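Local coordinates for uncharacterized protein (PDB 2R3S), which is a putative O-methyltransferase that probably transfers a methyl group from S-adenosylmethionine to a hydroxyl group of a substrate not yet identified, at residues A[77-80]-A[81-84]; A[181-184]-A[185-189]; A[239-242]-A[243-247]. All coordinates share one frame; numbering follows the deposited sequence.

Contact 1 (A[77-80]-A[81-84])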
# COMPACT_ATOMS: atom_id res chain seq x y z
N ARG A 77 17.93 -14.22 -5.57
CA ARG A 77 17.55 -15.53 -5.15
C ARG A 77 16.25 -15.41 -4.38
O ARG A 77 16.08 -14.51 -3.60
CB ARG A 77 18.66 -16.13 -4.31
CG ARG A 77 18.44 -17.60 -4.01
CD ARG A 77 19.68 -18.32 -3.45
NE ARG A 77 19.25 -19.57 -2.82
N LEU A 78 15.31 -16.31 -4.62
CA LEU A 78 14.04 -16.23 -3.91
C LEU A 78 14.21 -16.64 -2.45
O LEU A 78 15.12 -17.42 -2.12
CB LEU A 78 13.03 -17.15 -4.56
CG LEU A 78 12.66 -16.83 -6.00
CD1 LEU A 78 11.44 -17.63 -6.29
CD2 LEU A 78 12.44 -15.33 -6.14
N THR A 79 13.37 -16.09 -1.59
CA THR A 79 13.17 -16.64 -0.27
C THR A 79 12.36 -17.93 -0.41
O THR A 79 11.75 -18.19 -1.45
CB THR A 79 12.40 -15.69 0.63
OG1 THR A 79 11.09 -15.50 0.10
CG2 THR A 79 13.12 -14.32 0.81
N SER A 80 12.37 -18.76 0.63
CA SER A 80 11.61 -20.02 0.62
C SER A 80 10.16 -19.74 0.34
O SER A 80 9.52 -20.48 -0.35
CB SER A 80 11.64 -20.72 1.99
OG SER A 80 12.96 -20.90 2.40
N ASP A 81 9.64 -18.70 0.96
CA ASP A 81 8.26 -18.35 0.79
C ASP A 81 7.89 -17.97 -0.65
O ASP A 81 6.80 -18.31 -1.10
CB ASP A 81 7.92 -17.20 1.70
CG ASP A 81 7.91 -17.61 3.18
OD1 ASP A 81 7.70 -18.79 3.49
OD2 ASP A 81 8.09 -16.73 4.02
N SER A 82 8.77 -17.25 -1.35
CA SER A 82 8.53 -16.86 -2.74
C SER A 82 8.64 -18.10 -3.61
O SER A 82 7.83 -18.31 -4.49
CB SER A 82 9.51 -15.77 -3.20
OG SER A 82 9.36 -14.55 -2.46
N ALA A 83 9.64 -18.93 -3.35
CA ALA A 83 9.81 -20.16 -4.12
C ALA A 83 8.54 -21.04 -4.02
O ALA A 83 8.09 -21.61 -5.00
CB ALA A 83 11.04 -20.90 -3.66
N MSE A 84 7.92 -21.04 -2.85
CA MSE A 84 6.79 -21.91 -2.60
C MSE A 84 5.50 -21.30 -3.14
O MSE A 84 4.67 -22.00 -3.68
CB MSE A 84 6.64 -22.25 -1.11
CG MSE A 84 5.54 -23.30 -0.81
SE MSE A 84 5.47 -23.90 1.07
CE MSE A 84 3.85 -24.99 1.09

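Contact 2 (A[181-184]-A[185-189])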
# COMPACT_ATOMS: atom_id res chain seq x y z
N ILE A 181 -18.39 -28.99 -2.48
CA ILE A 181 -17.71 -30.04 -3.23
C ILE A 181 -16.92 -30.95 -2.30
O ILE A 181 -16.97 -32.16 -2.45
CB ILE A 181 -16.79 -29.46 -4.34
CG1 ILE A 181 -17.64 -28.89 -5.48
CG2 ILE A 181 -15.87 -30.51 -4.89
CD1 ILE A 181 -16.97 -27.82 -6.33
N ALA A 182 -16.21 -30.39 -1.34
CA ALA A 182 -15.48 -31.21 -0.35
C ALA A 182 -16.42 -32.05 0.51
O ALA A 182 -16.08 -33.18 0.85
CB ALA A 182 -14.57 -30.34 0.54
N VAL A 183 -17.57 -31.50 0.90
CA VAL A 183 -18.57 -32.30 1.62
C VAL A 183 -18.93 -33.51 0.72
O VAL A 183 -18.88 -34.64 1.16
CB VAL A 183 -19.81 -31.46 2.03
CG1 VAL A 183 -20.89 -32.33 2.61
CG2 VAL A 183 -19.40 -30.38 3.04
N ALA A 184 -19.19 -33.27 -0.56
CA ALA A 184 -19.52 -34.35 -1.50
C ALA A 184 -18.39 -35.34 -1.62
O ALA A 184 -18.64 -36.55 -1.62
CB ALA A 184 -19.90 -33.79 -2.90
N GLN A 185 -17.14 -34.86 -1.66
CA GLN A 185 -15.97 -35.74 -1.78
C GLN A 185 -15.87 -36.73 -0.62
O GLN A 185 -15.48 -37.87 -0.80
CB GLN A 185 -14.67 -34.91 -1.86
CG GLN A 185 -13.38 -35.67 -1.51
CD GLN A 185 -12.19 -34.75 -1.28
OE1 GLN A 185 -12.19 -33.60 -1.69
NE2 GLN A 185 -11.16 -35.27 -0.62
N HIS A 186 -16.22 -36.28 0.59
CA HIS A 186 -16.09 -37.13 1.80
C HIS A 186 -17.36 -37.86 2.21
O HIS A 186 -17.32 -38.69 3.11
CB HIS A 186 -15.56 -36.30 2.97
CG HIS A 186 -14.18 -35.77 2.72
ND1 HIS A 186 -13.09 -36.59 2.54
CD2 HIS A 186 -13.74 -34.50 2.55
CE1 HIS A 186 -12.02 -35.85 2.30
NE2 HIS A 186 -12.39 -34.58 2.30
N ASN A 187 -18.46 -37.56 1.54
CA ASN A 187 -19.75 -38.15 1.83
C ASN A 187 -20.42 -38.59 0.52
O ASN A 187 -21.14 -37.80 -0.10
CB ASN A 187 -20.64 -37.15 2.57
CG ASN A 187 -20.02 -36.69 3.90
OD1 ASN A 187 -20.15 -37.38 4.92
ND2 ASN A 187 -19.36 -35.52 3.90
N PRO A 188 -20.19 -39.84 0.08
CA PRO A 188 -20.73 -40.42 -1.16
C PRO A 188 -22.24 -40.35 -1.38
O PRO A 188 -22.70 -40.40 -2.51
CB PRO A 188 -20.29 -41.88 -1.08
CG PRO A 188 -19.05 -41.84 -0.27
CD PRO A 188 -19.32 -40.81 0.78
N ASN A 189 -23.02 -40.22 -0.31
CA ASN A 189 -24.47 -40.10 -0.43
C ASN A 189 -24.97 -38.66 -0.29
O ASN A 189 -26.18 -38.44 -0.23
CB ASN A 189 -25.14 -40.98 0.61
CG ASN A 189 -24.63 -42.40 0.58
OD1 ASN A 189 -24.65 -43.04 -0.46
ND2 ASN A 189 -24.15 -42.88 1.72

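Contact 3 (A[239-242]-A[243-247]). With EDO (1,2-ethanediol), chain E.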
# COMPACT_ATOMS: atom_id res chain seq x y z
N PRO A 239 -19.99 -19.80 3.36
CA PRO A 239 -18.60 -19.40 3.29
C PRO A 239 -18.46 -17.96 2.79
O PRO A 239 -18.94 -17.65 1.73
CB PRO A 239 -18.00 -20.39 2.30
CG PRO A 239 -19.15 -21.13 1.68
CD PRO A 239 -20.40 -20.53 2.15
N ASN A 240 -17.82 -17.11 3.57
CA ASN A 240 -17.52 -15.72 3.19
C ASN A 240 -18.70 -14.96 2.54
O ASN A 240 -18.53 -14.22 1.54
CB ASN A 240 -16.26 -15.65 2.28
CG ASN A 240 -14.97 -15.89 3.05
OD1 ASN A 240 -14.66 -15.18 4.00
ND2 ASN A 240 -14.19 -16.88 2.61
N PHE A 241 -19.88 -15.11 3.15
CA PHE A 241 -21.09 -14.43 2.68
C PHE A 241 -21.60 -13.38 3.63
O PHE A 241 -21.92 -12.28 3.23
CB PHE A 241 -22.22 -15.44 2.43
CG PHE A 241 -23.34 -14.89 1.55
CD1 PHE A 241 -23.05 -14.25 0.34
CD2 PHE A 241 -24.67 -15.05 1.90
CE1 PHE A 241 -24.07 -13.76 -0.47
CE2 PHE A 241 -25.69 -14.56 1.08
CZ PHE A 241 -25.38 -13.92 -0.10
N LEU A 242 -21.71 -13.72 4.90
CA LEU A 242 -22.51 -12.88 5.80
C LEU A 242 -21.92 -11.51 6.04
O LEU A 242 -22.65 -10.56 6.22
CB LEU A 242 -22.77 -13.58 7.15
CG LEU A 242 -23.78 -14.74 7.17
CD1 LEU A 242 -23.91 -15.17 8.63
CD2 LEU A 242 -25.16 -14.36 6.56
N HIS A 243 -20.58 -11.41 6.01
CA HIS A 243 -19.89 -10.12 6.20
C HIS A 243 -20.25 -8.96 5.27
O HIS A 243 -19.97 -7.80 5.59
CB HIS A 243 -18.35 -10.30 6.20
CG HIS A 243 -17.77 -10.99 4.99
ND1 HIS A 243 -16.93 -12.07 5.09
CD2 HIS A 243 -17.85 -10.70 3.66
CE1 HIS A 243 -16.52 -12.43 3.89
NE2 HIS A 243 -17.07 -11.61 3.00
N HIS A 244 -20.85 -9.27 4.12
CA HIS A 244 -21.32 -8.24 3.16
C HIS A 244 -22.58 -7.46 3.56
O HIS A 244 -22.84 -6.40 3.00
CB HIS A 244 -21.62 -8.92 1.82
CG HIS A 244 -20.41 -9.53 1.19
ND1 HIS A 244 -20.25 -10.89 1.08
CD2 HIS A 244 -19.30 -8.97 0.66
CE1 HIS A 244 -19.09 -11.14 0.50
NE2 HIS A 244 -18.49 -9.99 0.24
N PHE A 245 -23.36 -7.96 4.50
CA PHE A 245 -24.70 -7.40 4.74
C PHE A 245 -24.84 -6.83 6.14
O PHE A 245 -24.12 -7.25 7.04
CB PHE A 245 -25.72 -8.50 4.48
CG PHE A 245 -25.49 -9.23 3.18
CD1 PHE A 245 -25.82 -8.64 1.98
CD2 PHE A 245 -24.91 -10.48 3.16
CE1 PHE A 245 -25.60 -9.31 0.77
CE2 PHE A 245 -24.68 -11.14 1.98
CZ PHE A 245 -25.03 -10.56 0.78
N ASP A 246 -25.76 -5.88 6.34
CA ASP A 246 -26.13 -5.47 7.71
C ASP A 246 -26.75 -6.62 8.49
O ASP A 246 -27.07 -7.68 7.93
CB ASP A 246 -26.99 -4.18 7.79
CG ASP A 246 -28.30 -4.26 7.01
OD1 ASP A 246 -28.95 -5.31 7.01
OD2 ASP A 246 -28.66 -3.25 6.39
N VAL A 247 -26.87 -6.42 9.80
CA VAL A 247 -27.38 -7.43 10.73
C VAL A 247 -28.83 -7.90 10.45
O VAL A 247 -29.15 -9.08 10.63
CB VAL A 247 -27.28 -6.89 12.19
CG1 VAL A 247 -28.09 -7.77 13.15
CG2 VAL A 247 -25.81 -6.80 12.63
C1 EDO E . -17.81 -17.11 -0.98
O1 EDO E . -19.24 -17.32 -0.67
C2 EDO E . -17.47 -16.02 -2.00
O2 EDO E . -17.31 -14.68 -1.49

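Contact 1 (A[77-80]-A[81-84])
Thr79 and Ser82 meet through their hydroxyls, OG1 of Thr79 lying 3.2 Å from OG of Ser82 where the chain passes from strand into helix. Thr79 holds the N-cap position, for which a short side chain with a hydroxyl is well suited. Its OG1 sits between its own backbone N and carbonyl carbon (chi1 64°), which swings the oxygen over the first turn and leaves CG2 pointing off beside the backbone N. Ser82 turns OG back toward it, but the settled partner of this buried hydroxyl is the carbonyl O of Phe68. The helix proper begins with Ala83 N bonded to Thr79 O at 2.9 Å, nearly straight at 169°, followed by Met84 N to Ser80 O at 3.0 Å. On the same turn Asp81 OD1 accepts a hydrogen bond from Ser6 N of the second subunit. Leu78 supplies the apolar side: its CD1 comes 3.7 Å from Ala83 N, with Ala83 CB a little farther off, and the small alanine lets the branch settle against the helical backbone. The turn thus ties strand 75-78 to helix 80-85 in the dimerisation domain, and Leu78 packs it on Phe32 and Ile35 of helix 31-35 and Met69 of strand 69-72.

Contact 2 (A[181-184]-A[185-189])
CD2 of the His186 imidazole comes obliquely to the carbonyl of Ala182, one turn earlier, 3.2 Å from Ala182 O. In the conformer described, CG of the neighbouring Gln185 lies over the centre of one ring face, and NE2 of His186 is hydrogen-bonded to Gln153 OE1. The other flat group is the amide of Asn187: its ND2 points an N-H at Val183 O, 2.9 Å away and 12° out of the amide plane. Asn187 CG stands anti to its own carbonyl carbon (chi1 -60°), which folds the amide back along the helix, where ND2 also passes 3.8 Å from CG1 of Val183. This is the C-terminal end of helix 178-186, the crossover helix of a beta-alpha-beta unit with strands 168-172 and 191-196; Ala182 is small enough to pack closely on Ala152 and Ala156 of helix 149-159. Gln185 N still bonds Ile181 O at 2.8 Å and His186 N bonds Ala182 O at 3.1 Å, but Asn187 has left helical torsions and its backbone N makes only weak bonds, to Val183 O and Ala184 O. Asparagine suits this place because its short amide adds a donor. The weak backbone bonds to the last carbonyls are thus supplemented by the Asn187 amide at Val183 O and by Arg216 NH2 at Ala184 O, a positive charge that would be expected to sit favourably at a helix C-terminus.

Contact 3 (A[239-242]-A[243-247])
Phe245 sets its edge against the face of Phe241, an edge-to-face pair with ring centroids 4.8 Å apart and planes at 68°. Phe241 CG stands opposite the backbone N (chi1 -162°), which presents the ring to Phe245, whose CE2 lies over its centre. With an alanine here instead of Phe241, the edge of Phe245 is likely to lose its aromatic face and a gap to open toward Ile172 and Leu253. Beside this pair, ND1 of His244 donates to Phe241 O at 3.1 Å, a bent bond that helps orient the imidazole, and Phe245 N reaches Leu242 O at 3.2 Å to close the short 3-10 turn. CD2 of His243 lies over the His244 ring. Asn240 has positive phi and psi, which asparagine tolerates well, and its OD1 lies at the edge of the His243 ring, 3.3 Å from CE1 of His243. Farther out, hydrogen bonds join Asp271 OD1 to His243 ND1 and Gln328 NE2 to Asn240 OD1. A 1,2-ethanediol, probably from the crystallisation liquor, bonds weakly to Asn240 O, consistent with a pocket at the C-terminal end of this Rossmann-type strand. The loop leads from strand 233-239 to helix 247-260, where Leu242 packs on Cys250, while both histidines touch Met291 of helix 282-294.

In the fold
The three contacts follow one another along the chain without overlap. Contact 1 lies in the N-terminal dimerisation domain, near the second subunit; its centre is 35 Å from that of either other contact, on the far side of the chain's centre from contact 3. Contacts 2 and 3 share the Rossmann-like O-methyltransferase domain, with centres 25 Å apart and nearest atoms about 9 Å apart. Contact 2 ends helix 178-186, the crossover between parallel strands 168-172 and 191-196, whereas contact 3 follows strand 233-239, the neighbour of 168-172 on its other side. Each marks a junction: strand to helix, helix end, and strand to helix through a 3-10 turn. The separation is consistent with an N-terminal part that serves dimerisation and a separate methyl-transferring domain.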